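L-ribulose 3-epimerase (Methylomonas sp. DH-1, PDB 7CJ7) catalyses the manganese-dependent epimerization of ketoses at C3, with highest activity toward L-ribulose, and works as a homodimer built of TIM barrels. Local coordinates at residues 255-258 / 259-263. Residues are numbered along the deposited sequence; the frame is centred on the assembly and turned at random.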
ATOM      1  N   PRO A 255      -0.820  -1.698 -20.010  1.00 32.91           N
ATOM      2  CA  PRO A 255      -0.318  -3.053 -19.787  1.00 37.63           C
ATOM      3  C   PRO A 255       0.746  -3.165 -18.688  1.00 39.20           C
ATOM      4  O   PRO A 255       0.626  -4.052 -17.860  1.00 48.22           O
ATOM      5  CB  PRO A 255       0.256  -3.380 -21.170  1.00 36.74           C
ATOM      6  CG  PRO A 255      -0.740  -2.748 -22.115  1.00 36.05           C
ATOM      7  CD  PRO A 255      -1.169  -1.469 -21.424  1.00 32.39           C
ATOM      8  N   LYS A 256       1.740  -2.272 -18.693  1.00 36.69           N
ATOM      9  CA  LYS A 256       2.830  -2.277 -17.682  1.00 38.77           C
ATOM     10  C   LYS A 256       2.348  -1.627 -16.377  1.00 31.77           C
ATOM     11  O   LYS A 256       2.206  -2.369 -15.361  1.00 33.29           O
ATOM     12  CB  LYS A 256       4.082  -1.560 -18.195  1.00 42.99           C
ATOM     13  CG  LYS A 256       5.187  -1.479 -17.151  1.00 47.30           C
ATOM     14  CD  LYS A 256       6.588  -1.451 -17.706  1.00 51.73           C
ATOM     15  CE  LYS A 256       7.230  -0.089 -17.563  1.00 49.51           C
ATOM     16  NZ  LYS A 256       8.485   0.019 -18.340  1.00 46.99           N
ATOM     17  N   LEU A 257       2.131  -0.303 -16.397  1.00 22.98           N
ATOM     18  CA  LEU A 257       1.926   0.553 -15.191  1.00 20.11           C
ATOM     19  C   LEU A 257       0.783  -0.006 -14.334  1.00 19.10           C
ATOM     20  O   LEU A 257       0.948  -0.061 -13.106  1.00 16.29           O
ATOM     21  CB  LEU A 257       1.637   1.998 -15.624  1.00 20.65           C
ATOM     22  CG  LEU A 257       1.515   3.028 -14.496  1.00 21.83           C
ATOM     23  CD1 LEU A 257       2.778   3.071 -13.650  1.00 21.43           C
ATOM     24  CD2 LEU A 257       1.203   4.419 -15.049  1.00 21.24           C
ATOM     25  N   SER A 258      -0.331  -0.415 -14.948  1.00 16.83           N
ATOM     26  CA  SER A 258      -1.565  -0.788 -14.209  1.00 17.78           C
ATOM     27  C   SER A 258      -1.297  -2.012 -13.322  1.00 17.70           C
ATOM     28  O   SER A 258      -1.795  -2.031 -12.170  1.00 17.49           O
ATOM     29  CB  SER A 258      -2.723  -0.997 -15.147  1.00 18.97           C
ATOM     30  OG  SER A 258      -3.124   0.249 -15.717  1.00 20.79           O
ATOM     31  N   ASN A 259      -0.523  -2.984 -13.813  1.00 17.59           N
ATOM     32  CA  ASN A 259      -0.228  -4.233 -13.065  1.00 18.95           C
ATOM     33  C   ASN A 259       0.840  -3.938 -12.005  1.00 18.09           C
ATOM     34  O   ASN A 259       0.729  -4.488 -10.889  1.00 16.10           O
ATOM     35  CB  ASN A 259       0.113  -5.381 -14.014  1.00 21.79           C
ATOM     36  CG  ASN A 259      -1.115  -5.846 -14.764  1.00 22.00           C
ATOM     37  OD1 ASN A 259      -2.211  -5.881 -14.202  1.00 23.48           O
ATOM     38  ND2 ASN A 259      -0.948  -6.190 -16.027  1.00 26.85           N
ATOM     39  N   THR A 260       1.800  -3.057 -12.293  1.00 18.17           N
ATOM     40  CA  THR A 260       2.791  -2.602 -11.281  1.00 17.67           C
ATOM     41  C   THR A 260       2.052  -1.948 -10.103  1.00 16.58           C
ATOM     42  O   THR A 260       2.465  -2.169  -8.931  1.00 18.93           O
ATOM     43  CB  THR A 260       3.837  -1.659 -11.891  1.00 19.46           C
ATOM     44  OG1 THR A 260       4.525  -2.366 -12.919  1.00 18.01           O
ATOM     45  CG2 THR A 260       4.843  -1.169 -10.874  1.00 20.53           C
ATOM     46  N   LEU A 261       0.998  -1.183 -10.387  1.00 15.11           N
ATOM     47  CA  LEU A 261       0.241  -0.407  -9.367  1.00 14.51           C
ATOM     48  C   LEU A 261      -0.898  -1.251  -8.787  1.00 13.82           C
ATOM     49  O   LEU A 261      -1.647  -0.730  -7.936  1.00 13.47           O
ATOM     50  CB  LEU A 261      -0.299   0.883  -9.992  1.00 14.69           C
ATOM     51  CG  LEU A 261       0.763   1.860 -10.495  1.00 15.79           C
ATOM     52  CD1 LEU A 261       0.123   3.176 -10.921  1.00 18.69           C
ATOM     53  CD2 LEU A 261       1.823   2.098  -9.431  1.00 16.74           C
ATOM     54  N   CYS A 262      -1.021  -2.510  -9.208  1.00 14.15           N
ATOM     55  CA  CYS A 262      -1.991  -3.484  -8.638  1.00 14.19           C
ATOM     56  C   CYS A 262      -3.413  -2.907  -8.717  1.00 13.78           C
ATOM     57  O   CYS A 262      -4.150  -2.978  -7.718  1.00 12.30           O
ATOM     58  CB  CYS A 262      -1.622  -3.845  -7.201  1.00 13.92           C
ATOM     59  SG  CYS A 262       0.001  -4.640  -7.055  1.00 14.76           S
ATOM     60  N   VAL A 263      -3.807  -2.397  -9.890  1.00 14.52           N
ATOM     61  CA  VAL A 263      -5.150  -1.784 -10.095  1.00 14.47           C
ATOM     62  C   VAL A 263      -6.132  -2.902 -10.465  1.00 15.19           C
ATOM     63  O   VAL A 263      -6.418  -3.091 -11.655  1.00 16.41           O
ATOM     64  CB  VAL A 263      -5.105  -0.664 -11.148  1.00 15.95           C
ATOM     65  CG1 VAL A 263      -6.463   0.012 -11.311  1.00 17.02           C
ATOM     66  CG2 VAL A 263      -4.045   0.364 -10.808  1.00 17.93           C
TER
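Leu257 and Leu261, one helical turn apart, turn their side chains to the same flank, and CD1 of Leu257 lies 3.8 Å from CD1 of Leu261. Leu257 reaches forward because its CG stands anti to the backbone N (chi1 -175°), while Leu261 CG settles over the Leu257 carbonyl oxygen, whose bond to Leu261 N measures 2.9 Å. Both leucines touch the bound L-sorbose, and Leu261 also packs on Phe248 and Glu158, so this single turn furnishes an apolar patch of the sugar pocket. The short helix 257-260 follows the eighth strand of the TIM barrel and illustrates a turn held at both ends. At its start Asp254 OD1 accepts Lys256 N and, weakly, Leu257 N, while Ser258 OG, folded back beside its own backbone N, bonds to Asp254 N. At its finish a Schellman motif takes over: Cys262 adopts positive phi, Val263 N makes a nearly straight bond of 3.1 Å (167°) to Ser258 O, and Cys262 N bonds weakly to Asn259 O (3.1 Å). Midway, Lys256 O accepts Thr260 N and, weakly, Thr260 OG1 at 3.4 Å. Facing the second subunit, Asn259 brings ND2 to 3.2 Å from Pro255 O and packs on Trp264 and on Pro120 of that subunit, whose Lys118 NZ bonds to the backbone O of Asn259. An alanine here would lose the amide and would probably open a gap against both packing neighbours.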